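Local structure of transcription initiation factor TFIID subunit 6 (Drosophila melanogaster, 1TAF) at residues I7-M12 / E31-V36; K41-D46 / R62-S67. The protein serves as a subunit of TFIID, the multimeric complex that mediates promoter responses to activators and repressors, and forms heterodimers through its histone-fold domain. One frame throughout, in Å; residues are numbered along the deposited sequence.

Contact 1. Residues I7-M12 / E31-V36. With ZN (zinc ion), chain G.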
loop_
_atom_site.group_PDB
_atom_site.type_symbol
_atom_site.label_atom_id
_atom_site.label_comp_id
_atom_site.label_asym_id
_atom_site.label_seq_id
_atom_site.Cartn_x
_atom_site.Cartn_y
_atom_site.Cartn_z
ATOM N N ILE B 7 -1.607 23.205 -6.609
ATOM C CA ILE B 7 -2.573 23.258 -5.521
ATOM C C ILE B 7 -1.903 24.003 -4.365
ATOM O O ILE B 7 -0.709 23.838 -4.122
ATOM C CB ILE B 7 -2.969 21.813 -5.091
ATOM C CG1 ILE B 7 -3.747 21.110 -6.224
ATOM C CG2 ILE B 7 -3.756 21.828 -3.789
ATOM C CD1 ILE B 7 -5.078 21.787 -6.619
ATOM N N SER B 8 -2.660 24.839 -3.670
ATOM C CA SER B 8 -2.109 25.607 -2.555
ATOM C C SER B 8 -1.855 24.756 -1.320
ATOM O O SER B 8 -2.531 23.744 -1.092
ATOM C CB SER B 8 -3.059 26.747 -2.168
ATOM O OG SER B 8 -4.288 26.225 -1.681
ATOM N N ALA B 9 -0.894 25.189 -0.513
ATOM C CA ALA B 9 -0.570 24.513 0.731
ATOM C C ALA B 9 -1.767 24.635 1.675
ATOM O O ALA B 9 -1.990 23.772 2.526
ATOM C CB ALA B 9 0.632 25.150 1.346
ATOM N N GLU B 10 -2.556 25.696 1.500
ATOM C CA GLU B 10 -3.744 25.929 2.326
ATOM C C GLU B 10 -4.798 24.827 2.146
ATOM O O GLU B 10 -5.428 24.382 3.112
ATOM C CB GLU B 10 -4.334 27.300 2.011
ATOM C CG GLU B 10 -5.503 27.681 2.881
ATOM C CD GLU B 10 -5.172 27.646 4.366
ATOM O OE1 GLU B 10 -4.017 27.983 4.736
ATOM O OE2 GLU B 10 -6.072 27.274 5.160
ATOM N N SER B 11 -4.945 24.350 0.913
ATOM C CA SER B 11 -5.889 23.285 0.604
ATOM C C SER B 11 -5.539 21.983 1.324
ATOM O O SER B 11 -6.416 21.178 1.610
ATOM C CB SER B 11 -5.920 23.032 -0.905
ATOM O OG SER B 11 -6.246 24.215 -1.608
ATOM N N MET B 12 -4.256 21.771 1.602
ATOM C CA MET B 12 -3.799 20.563 2.296
ATOM C C MET B 12 -4.281 20.595 3.738
ATOM O O MET B 12 -4.560 19.560 4.337
ATOM C CB MET B 12 -2.267 20.477 2.285
ATOM C CG MET B 12 -1.626 20.540 0.908
ATOM S SD MET B 12 -2.058 19.158 -0.146
ATOM C CE MET B 12 -3.403 19.838 -1.103
ATOM N N GLU B 31 5.055 20.744 0.984
ATOM C CA GLU B 31 5.599 19.578 0.306
ATOM C C GLU B 31 4.481 18.782 -0.351
ATOM O O GLU B 31 4.586 18.401 -1.510
ATOM C CB GLU B 31 6.361 18.697 1.291
ATOM C CG GLU B 31 6.956 17.427 0.665
ATOM C CD GLU B 31 8.070 17.715 -0.331
ATOM O OE1 GLU B 31 8.605 18.847 -0.347
ATOM O OE2 GLU B 31 8.421 16.798 -1.102
ATOM N N LEU B 32 3.414 18.533 0.401
ATOM C CA LEU B 32 2.260 17.787 -0.086
ATOM C C LEU B 32 1.560 18.477 -1.247
ATOM O O LEU B 32 1.115 17.818 -2.180
ATOM C CB LEU B 32 1.251 17.573 1.044
ATOM C CG LEU B 32 1.228 16.224 1.751
ATOM C CD1 LEU B 32 0.188 16.276 2.831
ATOM C CD2 LEU B 32 0.902 15.117 0.767
ATOM N N ALA B 33 1.411 19.795 -1.157
ATOM C CA ALA B 33 0.766 20.571 -2.212
ATOM C C ALA B 33 1.595 20.474 -3.489
ATOM O O ALA B 33 1.061 20.393 -4.597
ATOM C CB ALA B 33 0.616 22.032 -1.794
ATOM N N GLU B 34 2.911 20.465 -3.319
ATOM C CA GLU B 34 3.801 20.370 -4.449
ATOM C C GLU B 34 3.748 18.977 -5.055
ATOM O O GLU B 34 3.637 18.821 -6.276
ATOM C CB GLU B 34 5.206 20.684 -4.009
ATOM C CG GLU B 34 6.165 20.754 -5.141
ATOM C CD GLU B 34 7.505 21.205 -4.673
ATOM O OE1 GLU B 34 7.532 22.186 -3.898
ATOM O OE2 GLU B 34 8.512 20.567 -5.054
ATOM N N ASP B 35 3.833 17.972 -4.189
ATOM C CA ASP B 35 3.782 16.581 -4.602
ATOM C C ASP B 35 2.492 16.224 -5.321
ATOM O O ASP B 35 2.533 15.602 -6.384
ATOM C CB ASP B 35 3.976 15.678 -3.400
ATOM C CG ASP B 35 5.391 15.709 -2.886
ATOM O OD1 ASP B 35 6.263 16.295 -3.576
ATOM O OD2 ASP B 35 5.639 15.141 -1.805
ATOM N N VAL B 36 1.350 16.631 -4.768
ATOM C CA VAL B 36 0.079 16.327 -5.410
ATOM C C VAL B 36 -0.069 17.035 -6.761
ATOM O O VAL B 36 -0.671 16.491 -7.687
ATOM C CB VAL B 36 -1.145 16.623 -4.492
ATOM C CG1 VAL B 36 -1.469 18.124 -4.449
ATOM C CG2 VAL B 36 -2.358 15.812 -4.977
HETATM ZN ZN ZN G . 7.613 15.040 -1.534
HETATM O O HOH W 1 7.755 13.734 0.116
#
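In the histone fold, the short helix 9-18 starts against the long central helix 26-53, and here the meeting point is Ala33, whose methyl group packs against the backbone of Ile7, Ser8 and Ala9. Ala33 CB comes within 3.2 Å of Ile7 O and is also near Ser8 O and Ala9 N, so the methyl packs against the backbone just where the chain enters helix 9-18. Ala9 and Ala33 mark the nearest approach of the two backbones, which pass at 5.1 Å between their CA atoms. Met12 comes over the same spot from one turn further on. Its chain bends at chi2 (-64°) and again at chi3, and the sulfur lies over the backbone of the central helix, with Met12 SD 3.7 Å from Ala33 N and 3.9 Å from Leu32 CB. Met12 CG meets the Ala33 methyl, while Met12 CE reaches loosely toward Val36 CG1. That same branch of Val36 is met by Ile7 CB at 4.0 Å, the two side chains crossing obliquely; the end of Ile7 leads away from residues 31-36, and its side chain also packs on Leu40. Ser8 OG donates to Ser11 OG over 2.8 Å, and Ser11 OG also bonds an acidic side chain of the partner protein. Ser37 OG ties Ile7 N to the central helix. On a face of that helix turned from helix 9-18, Glu31 OE2 and Asp35 OD2, one turn apart, bind one zinc ion, each at 2.0 Å; Asp35 OD1 adds a longer contact and a water is a further ligand. Apolar packing of the first helix on the middle of three is typical of the histone fold, whose heterodimer partner covers Met12 and Leu32.

Contact 2. Residues K41-D46 / R62-S67. With ZN (zinc ion), chain I.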
loop_
_atom_site.group_PDB
_atom_site.type_symbol
_atom_site.label_atom_id
_atom_site.label_comp_id
_atom_site.label_asym_id
_atom_site.label_seq_id
_atom_site.Cartn_x
_atom_site.Cartn_y
_atom_site.Cartn_z
ATOM N N LYS B 41 -0.218 16.661 -12.725
ATOM C CA LYS B 41 0.343 16.927 -14.048
ATOM C C LYS B 41 0.673 15.607 -14.750
ATOM O O LYS B 41 0.412 15.467 -15.940
ATOM C CB LYS B 41 1.565 17.839 -13.933
ATOM C CG LYS B 41 1.232 19.267 -13.424
ATOM C CD LYS B 41 2.501 19.960 -12.930
ATOM C CE LYS B 41 2.232 21.218 -12.089
ATOM N NZ LYS B 41 2.158 22.506 -12.844
ATOM N N ARG B 42 1.188 14.625 -14.003
ATOM C CA ARG B 42 1.500 13.308 -14.568
ATOM C C ARG B 42 0.226 12.587 -15.022
ATOM O O ARG B 42 0.192 11.995 -16.096
ATOM C CB ARG B 42 2.221 12.433 -13.549
ATOM C CG ARG B 42 3.611 12.900 -13.199
ATOM C CD ARG B 42 4.340 11.879 -12.342
ATOM N NE ARG B 42 5.661 12.361 -11.936
ATOM C CZ ARG B 42 6.511 11.686 -11.163
ATOM N NH1 ARG B 42 6.184 10.482 -10.706
ATOM N NH2 ARG B 42 7.685 12.224 -10.832
ATOM N N ILE B 43 -0.811 12.619 -14.186
ATOM C CA ILE B 43 -2.085 11.978 -14.503
ATOM C C ILE B 43 -2.698 12.594 -15.767
ATOM O O ILE B 43 -3.118 11.875 -16.674
ATOM C CB ILE B 43 -3.082 12.105 -13.311
ATOM C CG1 ILE B 43 -2.579 11.277 -12.123
ATOM C CG2 ILE B 43 -4.483 11.615 -13.702
ATOM C CD1 ILE B 43 -3.240 11.610 -10.815
ATOM N N VAL B 44 -2.729 13.922 -15.827
ATOM C CA VAL B 44 -3.280 14.633 -16.975
ATOM C C VAL B 44 -2.454 14.351 -18.238
ATOM O O VAL B 44 -3.005 14.108 -19.314
ATOM C CB VAL B 44 -3.341 16.153 -16.706
ATOM C CG1 VAL B 44 -3.729 16.910 -17.970
ATOM C CG2 VAL B 44 -4.351 16.445 -15.592
ATOM N N GLN B 45 -1.135 14.380 -18.098
ATOM C CA GLN B 45 -0.241 14.111 -19.222
ATOM C C GLN B 45 -0.468 12.706 -19.798
ATOM O O GLN B 45 -0.649 12.553 -20.998
ATOM C CB GLN B 45 1.213 14.278 -18.778
ATOM C CG GLN B 45 2.252 14.089 -19.886
ATOM C CD GLN B 45 2.108 15.107 -21.004
ATOM O OE1 GLN B 45 2.143 16.325 -20.782
ATOM N NE2 GLN B 45 1.937 14.606 -22.217
ATOM N N ASP B 46 -0.495 11.688 -18.944
ATOM C CA ASP B 46 -0.702 10.316 -19.399
ATOM C C ASP B 46 -2.078 10.136 -20.011
ATOM O O ASP B 46 -2.226 9.415 -20.998
ATOM C CB ASP B 46 -0.528 9.324 -18.249
ATOM C CG ASP B 46 0.908 9.225 -17.766
ATOM O OD1 ASP B 46 1.848 9.615 -18.497
ATOM O OD2 ASP B 46 1.099 8.740 -16.633
ATOM N N ARG B 62 -12.727 8.512 -19.032
ATOM C CA ARG B 62 -12.165 7.195 -19.340
ATOM C C ARG B 62 -10.639 7.286 -19.491
ATOM O O ARG B 62 -9.909 6.366 -19.112
ATOM C CB ARG B 62 -12.784 6.674 -20.636
ATOM C CG ARG B 62 -13.170 5.210 -20.613
ATOM C CD ARG B 62 -14.293 4.923 -19.616
ATOM N NE ARG B 62 -15.545 5.603 -19.962
ATOM C CZ ARG B 62 -16.637 5.596 -19.198
ATOM N NH1 ARG B 62 -16.637 4.938 -18.045
ATOM N NH2 ARG B 62 -17.726 6.264 -19.575
ATOM N N ASP B 63 -10.167 8.380 -20.086
ATOM C CA ASP B 63 -8.730 8.614 -20.256
ATOM C C ASP B 63 -8.096 8.799 -18.864
ATOM O O ASP B 63 -6.989 8.313 -18.600
ATOM C CB ASP B 63 -8.486 9.876 -21.085
ATOM C CG ASP B 63 -8.997 9.756 -22.500
ATOM O OD1 ASP B 63 -8.907 8.658 -23.064
ATOM O OD2 ASP B 63 -9.461 10.762 -23.068
ATOM N N ILE B 64 -8.814 9.496 -17.982
ATOM C CA ILE B 64 -8.347 9.740 -16.617
ATOM C C ILE B 64 -8.295 8.439 -15.807
ATOM O O ILE B 64 -7.356 8.217 -15.039
ATOM C CB ILE B 64 -9.225 10.784 -15.907
ATOM C CG1 ILE B 64 -9.100 12.141 -16.619
ATOM C CG2 ILE B 64 -8.836 10.891 -14.423
ATOM C CD1 ILE B 64 -7.747 12.818 -16.457
ATOM N N ASP B 65 -9.287 7.571 -15.998
ATOM C CA ASP B 65 -9.324 6.280 -15.308
ATOM C C ASP B 65 -8.128 5.433 -15.753
ATOM O O ASP B 65 -7.453 4.819 -14.925
ATOM C CB ASP B 65 -10.614 5.527 -15.632
ATOM C CG ASP B 65 -11.813 6.067 -14.893
ATOM O OD1 ASP B 65 -11.660 6.540 -13.749
ATOM O OD2 ASP B 65 -12.921 5.998 -15.453
ATOM N N MET B 66 -7.882 5.394 -17.060
ATOM C CA MET B 66 -6.764 4.644 -17.620
ATOM C C MET B 66 -5.454 5.151 -17.030
ATOM O O MET B 66 -4.575 4.371 -16.679
ATOM C CB MET B 66 -6.712 4.805 -19.142
ATOM C CG MET B 66 -7.712 3.967 -19.926
ATOM S SD MET B 66 -7.265 2.201 -19.966
ATOM C CE MET B 66 -5.885 2.222 -21.153
ATOM N N SER B 67 -5.328 6.473 -16.943
ATOM C CA SER B 67 -4.130 7.122 -16.405
ATOM C C SER B 67 -3.920 6.781 -14.920
ATOM O O SER B 67 -2.787 6.558 -14.478
ATOM C CB SER B 67 -4.236 8.638 -16.610
ATOM O OG SER B 67 -3.101 9.316 -16.126
HETATM ZN ZN ZN I . 1.817 16.576 -23.579
HETATM O O HOH W 2 -0.477 8.514 -14.549
HETATM O O HOH W 3 0.028 17.173 -22.017
HETATM O O HOH W 4 2.480 18.692 -23.178
#
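Ser67 OG donates a short hydrogen bond of 2.6 Å to Ile43 O, tying helix 61-69 to the long helix 26-53. The hydroxyl lies in the plane of the carbonyl and on a lone pair, the C=O...OG angle being 114°, so it approaches from the flank of the oxygen. With OG anti to its own backbone N (chi1 -179°), Ser67 extends its hydroxyl to the surface of the other helix, where it is bounded by carbon as well: Asp46 CB stands 3.3 Å from Ser67 OG, and Ile43 CG2 is 3.6 Å from it. A water forms a second link beside the first. It donates to Asp46 OD2 at 2.6 Å and to Ser67 O at 3.0 Å, thereby joining a carboxylate of one helix to the backbone of the other. The helix axes come within 8.5 Å at an angle of 119° between their directions, and the small serine lies where their backbones are nearest. One turn earlier the contact becomes apolar and looser, as Ile64 CD1 reaches toward Ile43 CG2 at 4.4 Å; Ile64 also packs on Ala47, and an aromatic side chain of the partner protein covers Ile43. Asp63, four residues before Ser67, is held by a salt bridge to Arg56 and by a bond from Ser60 N, near the start of helix 61-69. An alanine in place of Ser67 would probably deprive Ile43 O of its hydroxyl donor and open a small gap beside Asp46 CB and Ile43 CG2. The chemistry thus implies a directional attachment: a buried hydroxyl and a bridging water probably help to set how the last helix of the histone fold sits on the central one, with only modest apolar packing alongside.

In the fold
Helix 26-53 serves both contacts: contact 1 sets helix 9-18 on its earlier part and contact 2 sets helix 61-69 further along. Their centres are 19 Å apart on opposite sides of the chain's centre, and their nearest atoms, about 5 Å apart, do not touch, so the two short helices pack at separate places on the same helix. Both contacts are largely buried, though contact 2 has a more open margin, where a water takes part. Contact 1 is held across its segments by apolar packing, whereas contact 2 adds a direct hydrogen bond and that water to a looser apolar pair. The other protein chain adds packing to each, in keeping with histone-fold pairing.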